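Local atomic coordinates of glutathione S-transferase (PDB entry 4E8H), a protein that binds glutathione as a homodimer and probably catalyses its conjugation to electrophilic substrates, as other glutathione transferases do. Residues A25-L30 with L78-K84; P120-R124 with L212-L216; T170-F175 with A209-A213. All coordinates share one frame; numbering follows the deposited sequence.

Contact 1: residues A25-L30 with L78-K84; sequences ARVLEL and LVNAYGK
Leu28 and Gly83 mark the closest backbone approach between residues 25-30 and 78-84, their CA atoms lying 6.0 Å apart. Ala25 comes opposite Leu78 further back, so the two chains advance in the same sense. Both segments are helix ends. Helix 16-27 closes with a Schellman motif, in which Glu29 takes a positive phi of 62°. The chain then turns to Leu30. Helix 71-82 gives way at Gly83. Both helices belong to the thioredoxin-like N-terminal domain, where they pack side by side on the sheet.

No hydrogen bond crosses between the segments, and apolar side chains do most of the work. Leu28 is the main one. With CG anti to the carbonyl carbon (chi1 -66°), its branch is carried toward helix 71-82, and both methyls border Val79. CD1 touches Leu78 CB at 3.6 Å and also meets Val79 CG2 at 3.8 Å. CD2 of Leu28 lies 3.8 Å from Gly83 CA. A side chain at Gly83 would crowd Val79 O. Leu30 covers the neighbouring side. Its CD2 is 4.0 Å from Tyr82 CB, crossing that side chain at about a right angle, while its CD1 meets Leu78 CD2. The Tyr82 ring continues away from the contact, and its OH is hydrogen-bonded to Asp63. Leu78 and Tyr82 also rest on Ile7 of strand 7-11.

At the solvent edge, Lys84 is bent at chi2 and chi4 and brings CE to 4.0 Å from Leu28 O. Lys84 NZ stops 4.2 Å from Glu29 OE1, too far for a salt bridge. Attraction between these two charges is therefore likely to be modest, and the helix ends are held together chiefly by the buried leucine and valine methyls.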
ATOM      1  N   ALA B  25       5.166   7.846 -16.005  1.00  9.13           N
ATOM      2  CA  ALA B  25       6.255   7.771 -16.981  1.00  9.65           C
ATOM      3  C   ALA B  25       6.266   8.954 -17.952  1.00 10.09           C
ATOM      4  O   ALA B  25       7.338   9.432 -18.333  1.00 10.11           O
ATOM      5  CB  ALA B  25       6.193   6.459 -17.746  1.00  9.55           C
ATOM      6  N   ARG B  26       5.084   9.420 -18.351  1.00 10.71           N
ATOM      7  CA  ARG B  26       4.979  10.584 -19.232  1.00 11.51           C
ATOM      8  C   ARG B  26       5.490  11.856 -18.556  1.00 11.96           C
ATOM      9  O   ARG B  26       6.258  12.612 -19.155  1.00 11.99           O
ATOM     10  CB  ARG B  26       3.541  10.776 -19.728  1.00 11.52           C
ATOM     11  CG  ARG B  26       3.082   9.727 -20.739  1.00 12.27           C
ATOM     12  CD  ARG B  26       3.713   9.940 -22.110  1.00 13.60           C
ATOM     13  NE  ARG B  26       3.205  11.148 -22.757  1.00 14.74           N
ATOM     14  CZ  ARG B  26       2.148  11.181 -23.564  1.00 15.24           C
ATOM     15  NH1 ARG B  26       1.475  10.068 -23.840  1.00 15.22           N
ATOM     16  NH2 ARG B  26       1.764  12.330 -24.101  1.00 15.50           N
ATOM     17  N   VAL B  27       5.073  12.078 -17.309  1.00 12.60           N
ATOM     18  CA  VAL B  27       5.503  13.248 -16.530  1.00 13.39           C
ATOM     19  C   VAL B  27       7.024  13.259 -16.339  1.00 14.07           C
ATOM     20  O   VAL B  27       7.650  14.322 -16.327  1.00 14.09           O
ATOM     21  CB  VAL B  27       4.762  13.337 -15.164  1.00 13.23           C
ATOM     22  CG1 VAL B  27       5.329  14.457 -14.290  1.00 13.37           C
ATOM     23  CG2 VAL B  27       3.277  13.557 -15.379  1.00 13.12           C
ATOM     24  N   LEU B  28       7.608  12.070 -16.212  1.00 15.06           N
ATOM     25  CA  LEU B  28       9.055  11.909 -16.078  1.00 16.10           C
ATOM     26  C   LEU B  28       9.758  11.856 -17.434  1.00 16.82           C
ATOM     27  O   LEU B  28      10.990  11.797 -17.497  1.00 16.96           O
ATOM     28  CB  LEU B  28       9.381  10.645 -15.275  1.00 16.01           C
ATOM     29  CG  LEU B  28       8.974  10.612 -13.799  1.00 16.17           C
ATOM     30  CD1 LEU B  28       9.012   9.192 -13.271  1.00 16.01           C
ATOM     31  CD2 LEU B  28       9.854  11.527 -12.952  1.00 16.13           C
ATOM     32  N   GLU B  29       8.965  11.867 -18.506  1.00 17.71           N
ATOM     33  CA  GLU B  29       9.462  11.862 -19.890  1.00 18.63           C
ATOM     34  C   GLU B  29      10.265  10.601 -20.234  1.00 18.89           C
ATOM     35  O   GLU B  29      11.314  10.663 -20.881  1.00 18.97           O
ATOM     36  CB  GLU B  29      10.235  13.154 -20.206  1.00 18.81           C
ATOM     37  CG  GLU B  29       9.406  14.422 -19.995  1.00 19.96           C
ATOM     38  CD  GLU B  29      10.192  15.705 -20.206  1.00 21.61           C
ATOM     39  OE1 GLU B  29      11.398  15.742 -19.880  1.00 22.30           O
ATOM     40  OE2 GLU B  29       9.593  16.687 -20.691  1.00 22.32           O
ATOM     41  N   LEU B  30       9.746   9.459 -19.788  1.00 19.24           N
ATOM     42  CA  LEU B  30      10.308   8.153 -20.110  1.00 19.55           C
ATOM     43  C   LEU B  30       9.387   7.473 -21.112  1.00 19.70           C
ATOM     44  O   LEU B  30       8.179   7.383 -20.879  1.00 19.74           O
ATOM     45  CB  LEU B  30      10.418   7.288 -18.847  1.00 19.58           C
ATOM     46  CG  LEU B  30      11.233   7.795 -17.652  1.00 19.67           C
ATOM     47  CD1 LEU B  30      10.883   7.019 -16.387  1.00 19.60           C
ATOM     48  CD2 LEU B  30      12.728   7.712 -17.929  1.00 19.71           C
ATOM     49  N   LEU B  78      10.340   4.777 -10.500  1.00  8.60           N
ATOM     50  CA  LEU B  78      10.652   5.596 -11.670  1.00  8.83           C
ATOM     51  C   LEU B  78      11.147   6.983 -11.258  1.00  9.13           C
ATOM     52  O   LEU B  78      12.072   7.521 -11.872  1.00  9.14           O
ATOM     53  CB  LEU B  78       9.458   5.684 -12.631  1.00  8.74           C
ATOM     54  CG  LEU B  78       8.941   4.389 -13.277  1.00  8.80           C
ATOM     55  CD1 LEU B  78       7.752   4.676 -14.184  1.00  8.97           C
ATOM     56  CD2 LEU B  78      10.030   3.640 -14.044  1.00  8.50           C
ATOM     57  N   VAL B  79      10.552   7.545 -10.206  1.00  9.50           N
ATOM     58  CA  VAL B  79      11.027   8.822  -9.673  1.00  9.96           C
ATOM     59  C   VAL B  79      12.388   8.682  -8.966  1.00 10.42           C
ATOM     60  O   VAL B  79      13.302   9.459  -9.248  1.00 10.47           O
ATOM     61  CB  VAL B  79       9.982   9.524  -8.762  1.00  9.94           C
ATOM     62  CG1 VAL B  79      10.490  10.898  -8.317  1.00  9.90           C
ATOM     63  CG2 VAL B  79       8.651   9.678  -9.491  1.00  9.74           C
ATOM     64  N   ASN B  80      12.527   7.696  -8.075  1.00 11.00           N
ATOM     65  CA  ASN B  80      13.796   7.470  -7.360  1.00 11.59           C
ATOM     66  C   ASN B  80      14.982   7.258  -8.297  1.00 12.13           C
ATOM     67  O   ASN B  80      16.071   7.782  -8.059  1.00 12.13           O
ATOM     68  CB  ASN B  80      13.702   6.278  -6.394  1.00 11.51           C
ATOM     69  CG  ASN B  80      12.825   6.559  -5.184  1.00 11.37           C
ATOM     70  OD1 ASN B  80      12.596   7.711  -4.810  1.00 11.35           O
ATOM     71  ND2 ASN B  80      12.335   5.494  -4.558  1.00 11.22           N
ATOM     72  N   ALA B  81      14.759   6.490  -9.361  1.00 12.88           N
ATOM     73  CA  ALA B  81      15.825   6.131 -10.289  1.00 13.69           C
ATOM     74  C   ALA B  81      16.033   7.122 -11.434  1.00 14.39           C
ATOM     75  O   ALA B  81      17.169   7.326 -11.869  1.00 14.37           O
ATOM     76  CB  ALA B  81      15.599   4.728 -10.841  1.00 13.61           C
ATOM     77  N   TYR B  82      14.955   7.737 -11.922  1.00 15.40           N
ATOM     78  CA  TYR B  82      15.030   8.473 -13.190  1.00 16.52           C
ATOM     79  C   TYR B  82      14.477   9.895 -13.216  1.00 17.62           C
ATOM     80  O   TYR B  82      14.515  10.551 -14.262  1.00 17.67           O
ATOM     81  CB  TYR B  82      14.392   7.650 -14.314  1.00 16.31           C
ATOM     82  CG  TYR B  82      15.044   6.305 -14.516  1.00 16.04           C
ATOM     83  CD1 TYR B  82      16.403   6.206 -14.822  1.00 15.88           C
ATOM     84  CD2 TYR B  82      14.307   5.129 -14.401  1.00 15.65           C
ATOM     85  CE1 TYR B  82      17.011   4.970 -15.003  1.00 15.86           C
ATOM     86  CE2 TYR B  82      14.904   3.889 -14.583  1.00 15.77           C
ATOM     87  CZ  TYR B  82      16.255   3.817 -14.884  1.00 15.88           C
ATOM     88  OH  TYR B  82      16.851   2.591 -15.066  1.00 16.03           O
ATOM     89  N   GLY B  83      13.974  10.374 -12.083  1.00 18.96           N
ATOM     90  CA  GLY B  83      13.503  11.753 -11.987  1.00 20.84           C
ATOM     91  C   GLY B  83      14.638  12.731 -12.236  1.00 22.16           C
ATOM     92  O   GLY B  83      15.756  12.522 -11.759  1.00 22.20           O
ATOM     93  N   LYS B  84      14.360  13.789 -12.996  1.00 23.46           N
ATOM     94  CA  LYS B  84      15.352  14.845 -13.229  1.00 24.77           C
ATOM     95  C   LYS B  84      15.525  15.636 -11.942  1.00 25.31           C
ATOM     96  O   LYS B  84      16.553  16.277 -11.710  1.00 25.53           O
ATOM     97  CB  LYS B  84      14.929  15.764 -14.381  1.00 24.90           C
ATOM     98  CG  LYS B  84      14.448  15.035 -15.630  1.00 25.67           C
ATOM     99  CD  LYS B  84      15.395  13.912 -16.040  1.00 26.76           C
ATOM    100  CE  LYS B  84      14.761  13.042 -17.092  1.00 27.47           C
ATOM    101  NZ  LYS B  84      14.741  13.720 -18.423  1.00 27.95           N
TER

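Contact 2: residues P120-R124 with L212-L216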
ATOM      1  N   PRO B 120     -18.640  -5.688  -8.969  1.00 22.01           N
ATOM      2  CA  PRO B 120     -19.862  -6.471  -9.210  1.00 22.74           C
ATOM      3  C   PRO B 120     -20.721  -5.894 -10.337  1.00 23.50           C
ATOM      4  O   PRO B 120     -21.249  -6.650 -11.157  1.00 23.58           O
ATOM      5  CB  PRO B 120     -20.612  -6.375  -7.876  1.00 22.70           C
ATOM      6  CG  PRO B 120     -19.564  -6.087  -6.871  1.00 22.43           C
ATOM      7  CD  PRO B 120     -18.579  -5.210  -7.573  1.00 22.02           C
ATOM      8  N   ILE B 121     -20.849  -4.569 -10.367  1.00 24.42           N
ATOM      9  CA  ILE B 121     -21.635  -3.881 -11.389  1.00 25.35           C
ATOM     10  C   ILE B 121     -21.082  -4.147 -12.794  1.00 26.14           C
ATOM     11  O   ILE B 121     -21.800  -4.643 -13.669  1.00 26.20           O
ATOM     12  CB  ILE B 121     -21.716  -2.347 -11.121  1.00 25.25           C
ATOM     13  CG1 ILE B 121     -22.222  -2.069  -9.700  1.00 25.15           C
ATOM     14  CG2 ILE B 121     -22.613  -1.669 -12.158  1.00 25.28           C
ATOM     15  CD1 ILE B 121     -22.086  -0.620  -9.247  1.00 25.03           C
ATOM     16  N   LEU B 122     -19.801  -3.838 -12.988  1.00 27.17           N
ATOM     17  CA  LEU B 122     -19.169  -3.869 -14.308  1.00 28.22           C
ATOM     18  C   LEU B 122     -19.001  -5.264 -14.911  1.00 29.02           C
ATOM     19  O   LEU B 122     -19.187  -5.442 -16.116  1.00 29.11           O
ATOM     20  CB  LEU B 122     -17.811  -3.155 -14.267  1.00 28.12           C
ATOM     21  CG  LEU B 122     -17.807  -1.654 -13.955  1.00 28.15           C
ATOM     22  CD1 LEU B 122     -16.441  -1.212 -13.448  1.00 28.24           C
ATOM     23  CD2 LEU B 122     -18.223  -0.833 -15.168  1.00 28.06           C
ATOM     24  N   PHE B 123     -18.660  -6.247 -14.080  1.00 30.05           N
ATOM     25  CA  PHE B 123     -18.244  -7.552 -14.597  1.00 31.04           C
ATOM     26  C   PHE B 123     -19.093  -8.747 -14.159  1.00 31.64           C
ATOM     27  O   PHE B 123     -18.825  -9.882 -14.567  1.00 31.74           O
ATOM     28  CB  PHE B 123     -16.758  -7.786 -14.299  1.00 31.06           C
ATOM     29  CG  PHE B 123     -15.863  -6.699 -14.825  1.00 31.35           C
ATOM     30  CD1 PHE B 123     -15.784  -6.447 -16.193  1.00 31.51           C
ATOM     31  CD2 PHE B 123     -15.111  -5.916 -13.955  1.00 31.50           C
ATOM     32  CE1 PHE B 123     -14.967  -5.437 -16.688  1.00 31.67           C
ATOM     33  CE2 PHE B 123     -14.287  -4.903 -14.441  1.00 31.62           C
ATOM     34  CZ  PHE B 123     -14.216  -4.664 -15.810  1.00 31.70           C
ATOM     35  N   ARG B 124     -20.116  -8.496 -13.348  1.00 32.37           N
ATOM     36  CA  ARG B 124     -21.027  -9.557 -12.915  1.00 33.03           C
ATOM     37  C   ARG B 124     -22.491  -9.198 -13.160  1.00 33.15           C
ATOM     38  O   ARG B 124     -23.390  -9.995 -12.874  1.00 33.26           O
ATOM     39  CB  ARG B 124     -20.810  -9.895 -11.438  1.00 33.19           C
ATOM     40  CG  ARG B 124     -19.427 -10.423 -11.103  1.00 34.00           C
ATOM     41  CD  ARG B 124     -19.205 -10.402  -9.608  1.00 35.34           C
ATOM     42  NE  ARG B 124     -17.787 -10.458  -9.263  1.00 36.38           N
ATOM     43  CZ  ARG B 124     -17.294 -10.158  -8.065  1.00 37.00           C
ATOM     44  NH1 ARG B 124     -18.098  -9.774  -7.080  1.00 37.21           N
ATOM     45  NH2 ARG B 124     -15.988 -10.239  -7.849  1.00 37.26           N
ATOM     46  N   LEU B 212     -13.649   0.973 -19.653  1.00 15.61           N
ATOM     47  CA  LEU B 212     -14.318   0.383 -18.495  1.00 16.05           C
ATOM     48  C   LEU B 212     -15.806   0.743 -18.483  1.00 16.61           C
ATOM     49  O   LEU B 212     -16.648  -0.093 -18.145  1.00 16.47           O
ATOM     50  CB  LEU B 212     -13.656   0.831 -17.185  1.00 15.92           C
ATOM     51  CG  LEU B 212     -12.266   0.299 -16.810  1.00 15.73           C
ATOM     52  CD1 LEU B 212     -11.727   1.026 -15.586  1.00 15.24           C
ATOM     53  CD2 LEU B 212     -12.271  -1.213 -16.579  1.00 15.44           C
ATOM     54  N   ALA B 213     -16.121   1.981 -18.868  1.00 17.39           N
ATOM     55  CA  ALA B 213     -17.498   2.481 -18.845  1.00 18.38           C
ATOM     56  C   ALA B 213     -18.417   1.809 -19.867  1.00 19.19           C
ATOM     57  O   ALA B 213     -19.635   1.784 -19.679  1.00 19.26           O
ATOM     58  CB  ALA B 213     -17.523   3.998 -19.019  1.00 18.19           C
ATOM     59  N   SER B 214     -17.840   1.265 -20.939  1.00 20.31           N
ATOM     60  CA  SER B 214     -18.624   0.561 -21.957  1.00 21.44           C
ATOM     61  C   SER B 214     -19.279  -0.706 -21.396  1.00 22.24           C
ATOM     62  O   SER B 214     -20.237  -1.223 -21.974  1.00 22.37           O
ATOM     63  CB  SER B 214     -17.774   0.245 -23.194  1.00 21.38           C
ATOM     64  OG  SER B 214     -16.729  -0.660 -22.891  1.00 21.40           O
ATOM     65  N   PHE B 215     -18.765  -1.189 -20.264  1.00 23.17           N
ATOM     66  CA  PHE B 215     -19.350  -2.334 -19.565  1.00 24.09           C
ATOM     67  C   PHE B 215     -20.636  -1.978 -18.807  1.00 24.44           C
ATOM     68  O   PHE B 215     -21.372  -2.870 -18.376  1.00 24.53           O
ATOM     69  CB  PHE B 215     -18.322  -2.982 -18.628  1.00 24.23           C
ATOM     70  CG  PHE B 215     -17.237  -3.735 -19.349  1.00 25.04           C
ATOM     71  CD1 PHE B 215     -17.361  -5.102 -19.588  1.00 25.70           C
ATOM     72  CD2 PHE B 215     -16.091  -3.081 -19.794  1.00 25.66           C
ATOM     73  CE1 PHE B 215     -16.360  -5.806 -20.256  1.00 26.12           C
ATOM     74  CE2 PHE B 215     -15.084  -3.774 -20.465  1.00 26.10           C
ATOM     75  CZ  PHE B 215     -15.218  -5.139 -20.696  1.00 26.31           C
ATOM     76  N   LEU B 216     -20.904  -0.682 -18.651  1.00 24.83           N
ATOM     77  CA  LEU B 216     -22.141  -0.214 -18.021  1.00 25.17           C
ATOM     78  C   LEU B 216     -23.317  -0.200 -19.000  1.00 25.28           C
ATOM     79  O   LEU B 216     -23.156  -0.456 -20.195  1.00 25.43           O
ATOM     80  CB  LEU B 216     -21.953   1.175 -17.398  1.00 25.22           C
ATOM     81  CG  LEU B 216     -21.140   1.283 -16.103  1.00 25.36           C
ATOM     82  CD1 LEU B 216     -20.832   2.738 -15.785  1.00 25.42           C
ATOM     83  CD2 LEU B 216     -21.855   0.621 -14.932  1.00 25.45           C
TER
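Leu122 and Phe215 bring the end of helix 93-124 against the C-terminal tail that follows helix 201-213, within the all-helical C-terminal domain of the glutathione transferase fold. Their CA atoms are 5.5 Å apart. The tail continues as a type I beta turn from Ala213 to Leu216.

The tight part centres on buried Leu122. Its CD2 methyl is 3.4 Å from Leu212 O and 3.7 Å from Leu216 CG. Leu212 O also accepts the backbone N-H of Phe215, so the methyl sits beside a carbonyl already bonded within its own segment. Leu122 O in turn faces Phe215 CB at 3.6 Å. Phe175 adds cover from the same chain, touching Leu122, Leu212 and Leu216.

The outer side is more open and holds two exposed phenylalanines. They form a T-shaped pair, with the edge of Phe123 directed at the face of Phe215. The centroids are 5.0 Å apart and the planes meet at 66°. Phe123 CG lies anti to its carbonyl carbon (chi1 -55°), which folds the ring back over Leu122 CB and leaves its far edge facing the tail. CZ of that ring also meets Leu212 CD2 at 4.0 Å, near the ring plane. Elsewhere along the tail, partly exposed Ile121 makes a smaller contact, with CG2 placed 3.7 Å from Leu216 CD2.

No hydrogen bond spans the two segments. In the aromatic pair, Phe123 CE1 stands 3.7 Å above the Phe215 ring plane, over its centre.

Contact 3: residues T170-F175 with A209-A213; sequences TNIDAF and AKMLA
Ala174 and Ala209 meet methyl to methyl, CB to CB at 3.8 Å, where helices 160-174 and 201-213 pack in the helical C-terminal domain. The short axes cross at -45° and approach to 8.9 Å.

Thr170 CG2 comes to the Ala209 methyl as well. Asn171 lies across Leu212, and its amide points OD1 at Ala209 CB, 3.4 Å away. This OD1 is not left without a polar partner, since Arg19 NH2 of helix 16-27 donates a hydrogen bond to it.

Phe175 meets helix 201-213 with its edge. CG stands beside the backbone N (chi1 -58°), which sends the ring across toward Leu212 and Ala213. CZ reaches Leu212 CB at 4.0 Å, near the ring plane. CD1 touches Ala213 CB at 4.0 Å. Tyr118, Tyr114 and Leu122 of helix 93-124 also border this ring. With an alanine in place of Phe175, a gap would probably open beside Leu212 CB and the Ala213 methyl, and Tyr118 would lose the ring it meets. One ring face lies against the last turn of helix 160-174, with Asn171 O 3.1 Å above the plane and offset toward the rim.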
ATOM      1  N   THR B 170     -11.184   9.789 -12.167  1.00  7.73           N
ATOM      2  CA  THR B 170     -11.499   9.722 -13.596  1.00  7.82           C
ATOM      3  C   THR B 170     -12.516   8.610 -13.883  1.00  8.04           C
ATOM      4  O   THR B 170     -13.481   8.832 -14.620  1.00  8.05           O
ATOM      5  CB  THR B 170     -10.231   9.535 -14.466  1.00  7.85           C
ATOM      6  OG1 THR B 170      -9.325  10.622 -14.234  1.00  7.43           O
ATOM      7  CG2 THR B 170     -10.584   9.502 -15.956  1.00  7.65           C
ATOM      8  N   ASN B 171     -12.312   7.432 -13.294  1.00  8.14           N
ATOM      9  CA  ASN B 171     -13.234   6.315 -13.500  1.00  8.42           C
ATOM     10  C   ASN B 171     -14.659   6.611 -13.035  1.00  8.68           C
ATOM     11  O   ASN B 171     -15.609   6.415 -13.793  1.00  8.60           O
ATOM     12  CB  ASN B 171     -12.716   5.032 -12.847  1.00  8.33           C
ATOM     13  CG  ASN B 171     -11.582   4.393 -13.626  1.00  8.29           C
ATOM     14  OD1 ASN B 171     -11.516   4.488 -14.852  1.00  8.42           O
ATOM     15  ND2 ASN B 171     -10.683   3.731 -12.912  1.00  7.98           N
ATOM     16  N   ILE B 172     -14.801   7.096 -11.802  1.00  9.14           N
ATOM     17  CA  ILE B 172     -16.129   7.379 -11.249  1.00  9.58           C
ATOM     18  C   ILE B 172     -16.848   8.499 -12.011  1.00 10.21           C
ATOM     19  O   ILE B 172     -18.071   8.466 -12.159  1.00 10.30           O
ATOM     20  CB  ILE B 172     -16.119   7.603  -9.705  1.00  9.45           C
ATOM     21  CG1 ILE B 172     -15.398   8.904  -9.318  1.00  9.29           C
ATOM     22  CG2 ILE B 172     -15.517   6.382  -8.993  1.00  9.18           C
ATOM     23  CD1 ILE B 172     -15.606   9.327  -7.863  1.00  9.06           C
ATOM     24  N   ASP B 173     -16.081   9.472 -12.502  1.00 10.92           N
ATOM     25  CA  ASP B 173     -16.616  10.516 -13.370  1.00 11.74           C
ATOM     26  C   ASP B 173     -17.221   9.893 -14.633  1.00 12.08           C
ATOM     27  O   ASP B 173     -18.365  10.192 -14.991  1.00 12.13           O
ATOM     28  CB  ASP B 173     -15.525  11.530 -13.724  1.00 11.87           C
ATOM     29  CG  ASP B 173     -16.036  12.663 -14.595  1.00 12.47           C
ATOM     30  OD1 ASP B 173     -16.931  13.411 -14.150  1.00 12.64           O
ATOM     31  OD2 ASP B 173     -15.527  12.809 -15.727  1.00 13.40           O
ATOM     32  N   ALA B 174     -16.462   9.008 -15.280  1.00 12.44           N
ATOM     33  CA  ALA B 174     -16.932   8.277 -16.460  1.00 12.77           C
ATOM     34  C   ALA B 174     -18.144   7.380 -16.179  1.00 12.98           C
ATOM     35  O   ALA B 174     -18.930   7.095 -17.086  1.00 13.00           O
ATOM     36  CB  ALA B 174     -15.797   7.462 -17.065  1.00 12.67           C
ATOM     37  N   PHE B 175     -18.286   6.936 -14.930  1.00 13.31           N
ATOM     38  CA  PHE B 175     -19.404   6.070 -14.530  1.00 13.60           C
ATOM     39  C   PHE B 175     -20.649   6.866 -14.125  1.00 13.93           C
ATOM     40  O   PHE B 175     -21.701   6.284 -13.843  1.00 14.07           O
ATOM     41  CB  PHE B 175     -19.011   5.125 -13.382  1.00 13.48           C
ATOM     42  CG  PHE B 175     -17.844   4.212 -13.685  1.00 13.22           C
ATOM     43  CD1 PHE B 175     -17.392   4.002 -14.990  1.00 12.88           C
ATOM     44  CD2 PHE B 175     -17.215   3.531 -12.645  1.00 12.87           C
ATOM     45  CE1 PHE B 175     -16.315   3.154 -15.245  1.00 13.04           C
ATOM     46  CE2 PHE B 175     -16.142   2.677 -12.891  1.00 12.89           C
ATOM     47  CZ  PHE B 175     -15.692   2.488 -14.192  1.00 12.87           C
ATOM     48  N   ALA B 209     -10.776   4.946 -18.951  1.00 11.72           N
ATOM     49  CA  ALA B 209     -12.025   5.048 -18.195  1.00 12.01           C
ATOM     50  C   ALA B 209     -13.260   4.764 -19.052  1.00 12.34           C
ATOM     51  O   ALA B 209     -14.196   4.103 -18.598  1.00 12.17           O
ATOM     52  CB  ALA B 209     -12.136   6.417 -17.539  1.00 11.94           C
ATOM     53  N   LYS B 210     -13.252   5.265 -20.286  1.00 12.89           N
ATOM     54  CA  LYS B 210     -14.356   5.047 -21.218  1.00 13.63           C
ATOM     55  C   LYS B 210     -14.496   3.581 -21.610  1.00 13.88           C
ATOM     56  O   LYS B 210     -15.611   3.086 -21.782  1.00 13.86           O
ATOM     57  CB  LYS B 210     -14.189   5.916 -22.461  1.00 13.73           C
ATOM     58  CG  LYS B 210     -14.650   7.354 -22.271  1.00 14.88           C
ATOM     59  CD  LYS B 210     -14.018   8.274 -23.300  1.00 16.62           C
ATOM     60  CE  LYS B 210     -14.230   7.750 -24.712  1.00 17.56           C
ATOM     61  NZ  LYS B 210     -13.269   8.349 -25.682  1.00 18.36           N
ATOM     62  N   MET B 211     -13.360   2.895 -21.742  1.00 14.32           N
ATOM     63  CA  MET B 211     -13.342   1.458 -22.021  1.00 14.93           C
ATOM     64  C   MET B 211     -13.997   0.655 -20.899  1.00 15.18           C
ATOM     65  O   MET B 211     -14.807  -0.237 -21.166  1.00 15.21           O
ATOM     66  CB  MET B 211     -11.913   0.972 -22.261  1.00 14.99           C
ATOM     67  CG  MET B 211     -11.321   1.421 -23.583  1.00 15.69           C
ATOM     68  SD  MET B 211      -9.566   1.031 -23.668  1.00 17.24           S
ATOM     69  CE  MET B 211      -9.177   1.531 -25.344  1.00 17.25           C
ATOM     70  N   LEU B 212     -13.649   0.973 -19.653  1.00 15.61           N
ATOM     71  CA  LEU B 212     -14.318   0.383 -18.495  1.00 16.05           C
ATOM     72  C   LEU B 212     -15.806   0.743 -18.483  1.00 16.61           C
ATOM     73  O   LEU B 212     -16.648  -0.093 -18.145  1.00 16.47           O
ATOM     74  CB  LEU B 212     -13.656   0.831 -17.185  1.00 15.92           C
ATOM     75  CG  LEU B 212     -12.266   0.299 -16.810  1.00 15.73           C
ATOM     76  CD1 LEU B 212     -11.727   1.026 -15.586  1.00 15.24           C
ATOM     77  CD2 LEU B 212     -12.271  -1.213 -16.579  1.00 15.44           C
ATOM     78  N   ALA B 213     -16.121   1.981 -18.868  1.00 17.39           N
ATOM     79  CA  ALA B 213     -17.498   2.481 -18.845  1.00 18.38           C
ATOM     80  C   ALA B 213     -18.417   1.809 -19.867  1.00 19.19           C
ATOM     81  O   ALA B 213     -19.635   1.784 -19.679  1.00 19.26           O
ATOM     82  CB  ALA B 213     -17.523   3.998 -19.019  1.00 18.19           C
TER

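Contact 1 joins two helices of the thioredoxin-like N-terminal domain and comes first along the chain. Residues 120-124 come next, then 170-175, and both pair with the final stretch, 209-216. Contacts 2 and 3 thus lie in the helical C-terminal domain, on the opposite side of the chain's centre. Contact 1 is about 33 Å from contact 2 and about 26 Å from contact 3, centre to centre, and touches neither. Contacts 2 and 3 have centres about 10 Å apart, share Leu212 and Ala213, and touch through Phe175. The end of helix 201-213 is thus held by both helix 93-124 and helix 160-174, with the side chain of Leu212 about 8 Å from the bound glutathione.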